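Local coordinates for protein B (Streptococcus agalactiae, PDB 5H6I), which is a secreted CAMP factor, a pore-forming toxin that permeabilises membranes, and is also grouped with the bacterial proteins that bind the Fc part of IgG, at residues I106-F111 with A157-V162; T132-R137 with A150-V155; K184-T189 with V235-A240. One frame throughout, in Å; residues are numbered along the deposited sequence.

Contact 1 of 3, residues I106-F111 with A157-V162; sequences IEAITF and ALEQKV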
loop_
_atom_site.group_PDB
_atom_site.type_symbol
_atom_site.label_atom_id
_atom_site.label_comp_id
_atom_site.label_asym_id
_atom_site.label_seq_id
_atom_site.Cartn_x
_atom_site.Cartn_y
_atom_site.Cartn_z
ATOM N N ILE A 106 8.450 -4.122 -0.308
ATOM C CA ILE A 106 7.369 -3.888 -1.262
ATOM C C ILE A 106 6.509 -5.135 -1.415
ATOM O O ILE A 106 5.276 -5.054 -1.464
ATOM C CB ILE A 106 7.944 -3.425 -2.615
ATOM C CG1 ILE A 106 8.737 -2.129 -2.441
ATOM C CG2 ILE A 106 6.830 -3.240 -3.634
ATOM C CD1 ILE A 106 9.544 -1.737 -3.660
ATOM N N GLU A 107 7.143 -6.309 -1.481
ATOM C CA GLU A 107 6.392 -7.548 -1.661
ATOM C C GLU A 107 5.475 -7.820 -0.476
ATOM O O GLU A 107 4.371 -8.352 -0.644
ATOM C CB GLU A 107 7.350 -8.719 -1.874
ATOM C CG GLU A 107 7.524 -9.119 -3.329
ATOM C CD GLU A 107 8.790 -9.916 -3.565
ATOM O OE1 GLU A 107 9.381 -9.784 -4.656
ATOM O OE2 GLU A 107 9.193 -10.674 -2.658
ATOM N N ALA A 108 5.913 -7.462 0.733
ATOM C CA ALA A 108 5.065 -7.648 1.905
ATOM C C ALA A 108 3.866 -6.709 1.885
ATOM O O ALA A 108 2.792 -7.067 2.379
ATOM C CB ALA A 108 5.879 -7.444 3.181
ATOM N N ILE A 109 4.023 -5.514 1.312
ATOM C CA ILE A 109 2.917 -4.562 1.280
ATOM C C ILE A 109 1.867 -4.990 0.262
ATOM O O ILE A 109 0.663 -4.949 0.539
ATOM C CB ILE A 109 3.443 -3.145 0.995
ATOM C CG1 ILE A 109 4.388 -2.703 2.113
ATOM C CG2 ILE A 109 2.286 -2.173 0.858
ATOM C CD1 ILE A 109 5.445 -1.726 1.664
ATOM N N THR A 110 2.302 -5.404 -0.932
ATOM C CA THR A 110 1.355 -5.916 -1.917
ATOM C C THR A 110 0.708 -7.213 -1.447
ATOM O O THR A 110 -0.437 -7.499 -1.814
ATOM C CB THR A 110 2.043 -6.134 -3.265
ATOM O OG1 THR A 110 2.808 -7.345 -3.225
ATOM C CG2 THR A 110 2.953 -4.963 -3.605
ATOM N N PHE A 111 1.423 -8.004 -0.643
ATOM C CA PHE A 111 0.823 -9.195 -0.051
ATOM C C PHE A 111 -0.349 -8.825 0.849
ATOM O O PHE A 111 -1.350 -9.549 0.910
ATOM C CB PHE A 111 1.879 -9.978 0.731
ATOM C CG PHE A 111 1.325 -11.137 1.511
ATOM C CD1 PHE A 111 1.123 -12.364 0.904
ATOM C CD2 PHE A 111 1.019 -11.003 2.857
ATOM C CE1 PHE A 111 0.618 -13.433 1.619
ATOM C CE2 PHE A 111 0.512 -12.068 3.577
ATOM C CZ PHE A 111 0.313 -13.285 2.957
ATOM N N ALA A 157 7.909 -15.216 7.292
ATOM C CA ALA A 157 7.204 -16.071 8.238
ATOM C C ALA A 157 5.994 -15.363 8.832
ATOM O O ALA A 157 4.976 -16.006 9.112
ATOM C CB ALA A 157 8.151 -16.525 9.349
ATOM N N LEU A 158 6.085 -14.046 9.029
ATOM C CA LEU A 158 4.944 -13.288 9.531
ATOM C C LEU A 158 3.815 -13.238 8.511
ATOM O O LEU A 158 2.641 -13.186 8.893
ATOM C CB LEU A 158 5.387 -11.875 9.909
ATOM C CG LEU A 158 4.512 -11.084 10.880
ATOM C CD1 LEU A 158 4.338 -11.836 12.189
ATOM C CD2 LEU A 158 5.121 -9.716 11.124
ATOM N N GLU A 159 4.148 -13.253 7.218
ATOM C CA GLU A 159 3.122 -13.215 6.182
ATOM C C GLU A 159 2.241 -14.457 6.235
ATOM O O GLU A 159 1.009 -14.363 6.207
ATOM C CB GLU A 159 3.771 -13.079 4.805
ATOM C CG GLU A 159 4.388 -11.721 4.525
ATOM C CD GLU A 159 5.370 -11.763 3.370
ATOM O OE1 GLU A 159 5.783 -12.875 2.983
ATOM O OE2 GLU A 159 5.731 -10.687 2.852
ATOM N N GLN A 160 2.861 -15.638 6.310
ATOM C CA GLN A 160 2.085 -16.872 6.351
ATOM C C GLN A 160 1.355 -17.035 7.678
ATOM O O GLN A 160 0.326 -17.717 7.738
ATOM C CB GLN A 160 2.996 -18.074 6.095
ATOM C CG GLN A 160 3.638 -18.086 4.716
ATOM C CD GLN A 160 2.707 -18.617 3.643
ATOM O OE1 GLN A 160 2.080 -19.664 3.811
ATOM N NE2 GLN A 160 2.615 -17.897 2.530
ATOM N N LYS A 161 1.864 -16.414 8.745
ATOM C CA LYS A 161 1.229 -16.554 10.051
ATOM C C LYS A 161 -0.061 -15.748 10.132
ATOM O O LYS A 161 -1.064 -16.227 10.675
ATOM C CB LYS A 161 2.201 -16.131 11.152
ATOM C CG LYS A 161 1.585 -16.081 12.541
ATOM C CD LYS A 161 2.529 -15.429 13.539
ATOM C CE LYS A 161 1.850 -15.210 14.880
ATOM N NZ LYS A 161 2.667 -14.351 15.782
ATOM N N VAL A 162 -0.062 -14.524 9.596
ATOM C CA VAL A 162 -1.261 -13.696 9.653
ATOM C C VAL A 162 -2.343 -14.202 8.708
ATOM O O VAL A 162 -3.501 -13.783 8.820
ATOM C CB VAL A 162 -0.929 -12.222 9.350
ATOM C CG1 VAL A 162 0.097 -11.694 10.341
ATOM C CG2 VAL A 162 -0.436 -12.065 7.919
#
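The carbonyl oxygen of Glu-107 is gripped twice from within its own helix: Phe-111 N bonds to it at 3.0 Å, and Thr-110 OG1 adds a bond of 3.2 Å, reaching it from the same face and well above the carbonyl plane. Across from this turn, Glu-159 of helix 145-163 does most of the touching. Its CB lies over one face of the Phe-111 ring, 4.0 Å from the ring centroid and shifted toward the rim, a CH-pi contact. Phe-111 CZ lies 3.5 Å from Glu-159 O. Phe-111 has CG anti to the backbone N (chi1 173°), which carries CG toward the second helix, and Val-162 CG2 meets the ring at its edge. Beyond CG the Glu-159 chain runs extended, carrying CD toward the first helix; OE2 ends 3.3 Å from Ala-108 CB, with the carboxylate turned 32° from the ring plane. The two helices run almost parallel, and helix 121-139 packs on both through Ala-108 and Val-162. No hydrogen bond crosses between the segments. The acid thus packs through its chain, carboxylate and backbone oxygen, and with an apolar neighbour at OE2 and Glu-107 OE2 6.5 Å from Glu-159 OE2, its proton affinity may be somewhat raised.

Contact 2 of 3, residues T132-R137 with A150-V155; sequences TKLVIR and AQVNDV
Leu-134 and Gln-151 face each other as the nearest CA pair of segments 132-137 and 150-155, 5.8 Å apart, on the antiparallel helices 121-139 and 145-163. The apolar packing centres on Leu-134: CD1 sits 3.7 Å from Val-152 CG2, and CD2 rests against the CG2 methyls of both Val-152 and Val-155, 4.0 Å from each. Helix 93-115 closes over this patch, with Val-105 against Leu-134 and Ala-108 against Val-155.

Gln-151 supplies the second kind of contact, made by its carbon chain and the faces of polar groups. Its CG is anti to the backbone N (chi1 -172°) and rests 3.6 Å from Leu-134 CA; the bend at chi2 then turns the amide aside, and NE2 approaches Lys-133 CB at 3.6 Å. Arg-137 crosses Gln-151 at about a right angle, with Gln-151 CB over one face of the guanidinium and the amide plane steeply inclined (76°) to it. OE1 also lies over that guanidinium, 3.9 Å from Arg-137 NH1, without a hydrogen bond. Arg-137 NH2 instead bonds to Ser-147 O.

Charge enters at longer range, Lys-133 NZ standing 4.7 Å from Asp-154 OD2. With no hydrogen bond between the segments, cohesion rests on methyl packing and on the buried glutamine's carbon chain, and the lysine probably adds only a mild electrostatic pull toward Asp-154.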
loop_
_atom_site.group_PDB
_atom_site.type_symbol
_atom_site.label_atom_id
_atom_site.label_comp_id
_atom_site.label_asym_id
_atom_site.label_seq_id
_atom_site.Cartn_x
_atom_site.Cartn_y
_atom_site.Cartn_z
ATOM N N THR A 132 8.051 -2.634 9.639
ATOM C CA THR A 132 8.766 -1.585 10.360
ATOM C C THR A 132 10.111 -2.095 10.864
ATOM O O THR A 132 11.138 -1.422 10.722
ATOM C CB THR A 132 7.911 -1.074 11.521
ATOM O OG1 THR A 132 6.828 -0.284 11.012
ATOM C CG2 THR A 132 8.745 -0.233 12.479
ATOM N N LYS A 133 10.123 -3.298 11.446
ATOM C CA LYS A 133 11.373 -3.878 11.924
ATOM C C LYS A 133 12.351 -4.126 10.782
ATOM O O LYS A 133 13.568 -4.075 10.987
ATOM C CB LYS A 133 11.093 -5.181 12.675
ATOM C CG LYS A 133 11.001 -5.017 14.182
ATOM C CD LYS A 133 9.950 -5.937 14.787
ATOM C CE LYS A 133 10.396 -7.390 14.753
ATOM N NZ LYS A 133 9.391 -8.293 15.381
ATOM N N LEU A 134 11.843 -4.389 9.577
ATOM C CA LEU A 134 12.729 -4.623 8.442
ATOM C C LEU A 134 13.336 -3.318 7.942
ATOM O O LEU A 134 14.548 -3.235 7.713
ATOM C CB LEU A 134 11.968 -5.331 7.320
ATOM C CG LEU A 134 12.765 -5.619 6.046
ATOM C CD1 LEU A 134 14.091 -6.280 6.384
ATOM C CD2 LEU A 134 11.959 -6.490 5.097
ATOM N N VAL A 135 12.506 -2.286 7.770
ATOM C CA VAL A 135 13.003 -1.002 7.280
ATOM C C VAL A 135 13.997 -0.395 8.261
ATOM O O VAL A 135 14.957 0.271 7.852
ATOM C CB VAL A 135 11.824 -0.050 7.000
ATOM C CG1 VAL A 135 12.326 1.304 6.523
ATOM C CG2 VAL A 135 10.882 -0.661 5.973
ATOM N N ILE A 136 13.795 -0.620 9.561
ATOM C CA ILE A 136 14.737 -0.114 10.557
ATOM C C ILE A 136 16.118 -0.717 10.338
ATOM O O ILE A 136 17.136 -0.018 10.411
ATOM C CB ILE A 136 14.211 -0.393 11.978
ATOM C CG1 ILE A 136 13.092 0.591 12.332
ATOM C CG2 ILE A 136 15.335 -0.304 12.999
ATOM C CD1 ILE A 136 12.431 0.308 13.663
ATOM N N ARG A 137 16.176 -2.019 10.048
ATOM C CA ARG A 137 17.459 -2.657 9.768
ATOM C C ARG A 137 18.070 -2.126 8.476
ATOM O O ARG A 137 19.292 -1.960 8.384
ATOM C CB ARG A 137 17.290 -4.174 9.698
ATOM C CG ARG A 137 16.681 -4.789 10.947
ATOM C CD ARG A 137 17.753 -5.249 11.919
ATOM N NE ARG A 137 17.884 -6.703 11.931
ATOM C CZ ARG A 137 17.298 -7.499 12.821
ATOM N NH1 ARG A 137 16.538 -6.981 13.777
ATOM N NH2 ARG A 137 17.473 -8.811 12.755
ATOM N N ALA A 150 18.056 -12.059 8.228
ATOM C CA ALA A 150 17.261 -12.738 9.246
ATOM C C ALA A 150 15.913 -12.055 9.436
ATOM O O ALA A 150 14.903 -12.719 9.696
ATOM C CB ALA A 150 18.028 -12.789 10.568
ATOM N N GLN A 151 15.877 -10.726 9.303
ATOM C CA GLN A 151 14.621 -10.002 9.458
ATOM C C GLN A 151 13.716 -10.182 8.245
ATOM O O GLN A 151 12.488 -10.153 8.382
ATOM C CB GLN A 151 14.900 -8.520 9.706
ATOM C CG GLN A 151 13.671 -7.702 10.063
ATOM C CD GLN A 151 12.856 -8.323 11.180
ATOM O OE1 GLN A 151 13.399 -8.747 12.201
ATOM N NE2 GLN A 151 11.542 -8.379 10.992
ATOM N N VAL A 152 14.298 -10.368 7.058
ATOM C CA VAL A 152 13.491 -10.630 5.869
ATOM C C VAL A 152 12.730 -11.940 6.028
ATOM O O VAL A 152 11.563 -12.052 5.631
ATOM C CB VAL A 152 14.381 -10.633 4.611
ATOM C CG1 VAL A 152 13.670 -11.302 3.445
ATOM C CG2 VAL A 152 14.784 -9.212 4.246
ATOM N N ASN A 153 13.373 -12.947 6.626
ATOM C CA ASN A 153 12.686 -14.205 6.891
ATOM C C ASN A 153 11.634 -14.048 7.982
ATOM O O ASN A 153 10.603 -14.730 7.947
ATOM C CB ASN A 153 13.697 -15.285 7.273
ATOM C CG ASN A 153 14.632 -15.634 6.131
ATOM O OD1 ASN A 153 14.230 -15.646 4.967
ATOM N ND2 ASN A 153 15.887 -15.919 6.458
ATOM N N ASP A 154 11.877 -13.166 8.954
ATOM C CA ASP A 154 10.850 -12.855 9.944
ATOM C C ASP A 154 9.599 -12.305 9.273
ATOM O O ASP A 154 8.475 -12.668 9.640
ATOM C CB ASP A 154 11.390 -11.852 10.964
ATOM C CG ASP A 154 11.677 -12.485 12.311
ATOM O OD1 ASP A 154 11.749 -13.731 12.381
ATOM O OD2 ASP A 154 11.830 -11.736 13.298
ATOM N N VAL A 155 9.778 -11.434 8.280
ATOM C CA VAL A 155 8.641 -10.869 7.562
ATOM C C VAL A 155 7.921 -11.953 6.768
ATOM O O VAL A 155 6.688 -12.046 6.792
ATOM C CB VAL A 155 9.107 -9.714 6.656
ATOM C CG1 VAL A 155 8.042 -9.372 5.625
ATOM C CG2 VAL A 155 9.462 -8.495 7.496
#

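Contact 3 of 3, residues K184-T189 with V235-A240; sequences KEIWNT and VTLQAA
Leu-237 reaches from helix 227-245 into the side of helix 179-196, and its CD2 methyl makes the tight half of this contact. That one carbon lies 3.6 Å from Thr-189 OG1. Ile-186 CG1 and Glu-185 O border the same methyl, so it fits between residues one turn apart. Leu-237 has CG anti to the backbone N (chi1 -178°), which carries CG out toward the partner helix. The polar atoms beside the methyl are occupied within their own helix: Thr-189 OG1 donates to Glu-185 O over only 2.6 Å, and Thr-189 N bonds to the same oxygen from the opposite face of its plane. A leucine methyl can therefore pack against a hydroxyl and a carbonyl that already have partners. On the buried side helix 203-220 joins in, with Val-217 against Ile-186 and Ile-213 against Leu-237.

The other half is looser and partly open to solvent. Here Glu-185 and Gln-238 meet at about a right angle, the carboxylate and amide planes 75° apart. Gln-238 NE2 donates to Glu-185 OE2 at 3.3 Å, but the N-H points well off the acceptor (135°), and the bond is weak. The same oxygen also rests 3.3 Å from Gln-238 CG, so the acid lies against the glutamine's chain as much as against its amide. The Gln-238 chain is extended beyond CG, and its end comes nearer the first helix although its CB does not head that way.

The two segments run in the same direction, their axes 10.4 Å apart. Such near-parallel first and third helices, with an intervening helix packed against both, are what an up-down-up three-helix bundle produces, here the one built from the last three helices of the chain.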
loop_
_atom_site.group_PDB
_atom_site.type_symbol
_atom_site.label_atom_id
_atom_site.label_comp_id
_atom_site.label_asym_id
_atom_site.label_seq_id
_atom_site.Cartn_x
_atom_site.Cartn_y
_atom_site.Cartn_z
ATOM N N LYS A 184 -12.201 2.640 -3.678
ATOM C CA LYS A 184 -11.941 2.438 -5.099
ATOM C C LYS A 184 -13.221 2.521 -5.919
ATOM O O LYS A 184 -13.184 2.943 -7.080
ATOM C CB LYS A 184 -11.255 1.090 -5.320
ATOM C CG LYS A 184 -10.073 1.145 -6.274
ATOM C CD LYS A 184 -8.982 2.066 -5.751
ATOM C CE LYS A 184 -7.706 1.931 -6.567
ATOM N NZ LYS A 184 -7.921 2.280 -8.000
ATOM N N GLU A 185 -14.357 2.129 -5.338
ATOM C CA GLU A 185 -15.621 2.214 -6.061
ATOM C C GLU A 185 -16.087 3.657 -6.206
ATOM O O GLU A 185 -16.737 3.999 -7.201
ATOM C CB GLU A 185 -16.689 1.377 -5.357
ATOM C CG GLU A 185 -17.902 1.068 -6.221
ATOM C CD GLU A 185 -17.544 0.292 -7.476
ATOM O OE1 GLU A 185 -16.627 -0.556 -7.414
ATOM O OE2 GLU A 185 -18.177 0.532 -8.526
ATOM N N ILE A 186 -15.770 4.512 -5.232
ATOM C CA ILE A 186 -16.133 5.921 -5.335
ATOM C C ILE A 186 -15.371 6.584 -6.475
ATOM O O ILE A 186 -15.946 7.336 -7.271
ATOM C CB ILE A 186 -15.884 6.633 -3.993
ATOM C CG1 ILE A 186 -16.913 6.181 -2.954
ATOM C CG2 ILE A 186 -15.922 8.145 -4.169
ATOM C CD1 ILE A 186 -16.677 6.751 -1.574
ATOM N N TRP A 187 -14.068 6.312 -6.579
ATOM C CA TRP A 187 -13.273 6.906 -7.647
ATOM C C TRP A 187 -13.585 6.277 -8.998
ATOM O O TRP A 187 -13.408 6.923 -10.036
ATOM C CB TRP A 187 -11.785 6.780 -7.325
ATOM C CG TRP A 187 -11.357 7.639 -6.175
ATOM C CD1 TRP A 187 -10.979 7.219 -4.933
ATOM C CD2 TRP A 187 -11.267 9.069 -6.160
ATOM N NE1 TRP A 187 -10.657 8.299 -4.146
ATOM C CE2 TRP A 187 -10.825 9.446 -4.876
ATOM C CE3 TRP A 187 -11.514 10.067 -7.108
ATOM C CZ2 TRP A 187 -10.627 10.778 -4.516
ATOM C CZ3 TRP A 187 -11.317 11.389 -6.748
ATOM C CH2 TRP A 187 -10.876 11.731 -5.464
ATOM N N ASN A 188 -14.046 5.024 -9.009
ATOM C CA ASN A 188 -14.466 4.409 -10.264
ATOM C C ASN A 188 -15.774 5.012 -10.755
ATOM O O ASN A 188 -15.977 5.174 -11.964
ATOM C CB ASN A 188 -14.602 2.897 -10.091
ATOM C CG ASN A 188 -13.270 2.180 -10.176
ATOM O OD1 ASN A 188 -12.352 2.630 -10.860
ATOM N ND2 ASN A 188 -13.159 1.057 -9.476
ATOM N N THR A 189 -16.678 5.349 -9.832
ATOM C CA THR A 189 -17.915 6.015 -10.220
ATOM C C THR A 189 -17.663 7.470 -10.597
ATOM O O THR A 189 -18.399 8.035 -11.410
ATOM C CB THR A 189 -18.939 5.925 -9.089
ATOM O OG1 THR A 189 -18.915 4.608 -8.528
ATOM C CG2 THR A 189 -20.336 6.218 -9.611
ATOM N N VAL A 235 -22.910 -1.679 -3.530
ATOM C CA VAL A 235 -23.965 -2.060 -4.464
ATOM C C VAL A 235 -24.928 -0.901 -4.692
ATOM O O VAL A 235 -25.402 -0.680 -5.813
ATOM C CB VAL A 235 -24.691 -3.319 -3.950
ATOM C CG1 VAL A 235 -26.133 -3.355 -4.440
ATOM C CG2 VAL A 235 -23.942 -4.576 -4.370
ATOM N N THR A 236 -25.233 -0.145 -3.635
ATOM C CA THR A 236 -26.108 1.015 -3.781
ATOM C C THR A 236 -25.493 2.058 -4.702
ATOM O O THR A 236 -26.178 2.617 -5.568
ATOM C CB THR A 236 -26.410 1.625 -2.411
ATOM O OG1 THR A 236 -27.048 0.644 -1.585
ATOM C CG2 THR A 236 -27.320 2.835 -2.556
ATOM N N LEU A 237 -24.196 2.331 -4.537
ATOM C CA LEU A 237 -23.530 3.284 -5.417
ATOM C C LEU A 237 -23.429 2.742 -6.838
ATOM O O LEU A 237 -23.582 3.493 -7.808
ATOM C CB LEU A 237 -22.146 3.631 -4.870
ATOM C CG LEU A 237 -21.354 4.670 -5.669
ATOM C CD1 LEU A 237 -22.084 6.006 -5.692
ATOM C CD2 LEU A 237 -19.953 4.835 -5.106
ATOM N N GLN A 238 -23.179 1.437 -6.981
ATOM C CA GLN A 238 -23.164 0.833 -8.309
ATOM C C GLN A 238 -24.542 0.896 -8.954
ATOM O O GLN A 238 -24.659 1.095 -10.169
ATOM C CB GLN A 238 -22.678 -0.614 -8.224
ATOM C CG GLN A 238 -21.166 -0.761 -8.199
ATOM C CD GLN A 238 -20.725 -2.209 -8.126
ATOM O OE1 GLN A 238 -21.409 -3.051 -7.546
ATOM N NE2 GLN A 238 -19.573 -2.507 -8.717
ATOM N N ALA A 239 -25.599 0.730 -8.155
ATOM C CA ALA A 239 -26.952 0.863 -8.681
ATOM C C ALA A 239 -27.264 2.305 -9.058
ATOM O O ALA A 239 -28.023 2.548 -10.003
ATOM C CB ALA A 239 -27.968 0.348 -7.662
ATOM N N ALA A 240 -26.693 3.271 -8.335
ATOM C CA ALA A 240 -26.906 4.671 -8.678
ATOM C C ALA A 240 -26.161 5.058 -9.948
ATOM O O ALA A 240 -26.584 5.976 -10.658
ATOM C CB ALA A 240 -26.481 5.567 -7.518
#

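Contacts 1 and 2 share helix 145-163 and belong to one bundle: they touch where Ala-108 CB packs on Val-155 CG1, and contact 2 is nested in the loop that contact 1 closes. Contact 3 comes later in the chain, among the last three helices, its centre about 29 Å from that of contact 1 and 38 Å from that of contact 2. Contacts 1 and 3 join near-parallel helices, whereas contact 2 joins antiparallel sequence neighbours and buries the most surface. Contacts 2 and 3 are mainly buried, contact 1 only partly. Contact 3 alone has a hydrogen bond between its segments, a weak one; contact 1 relies on a ring face, contact 2 on methyls and a glutamine chain.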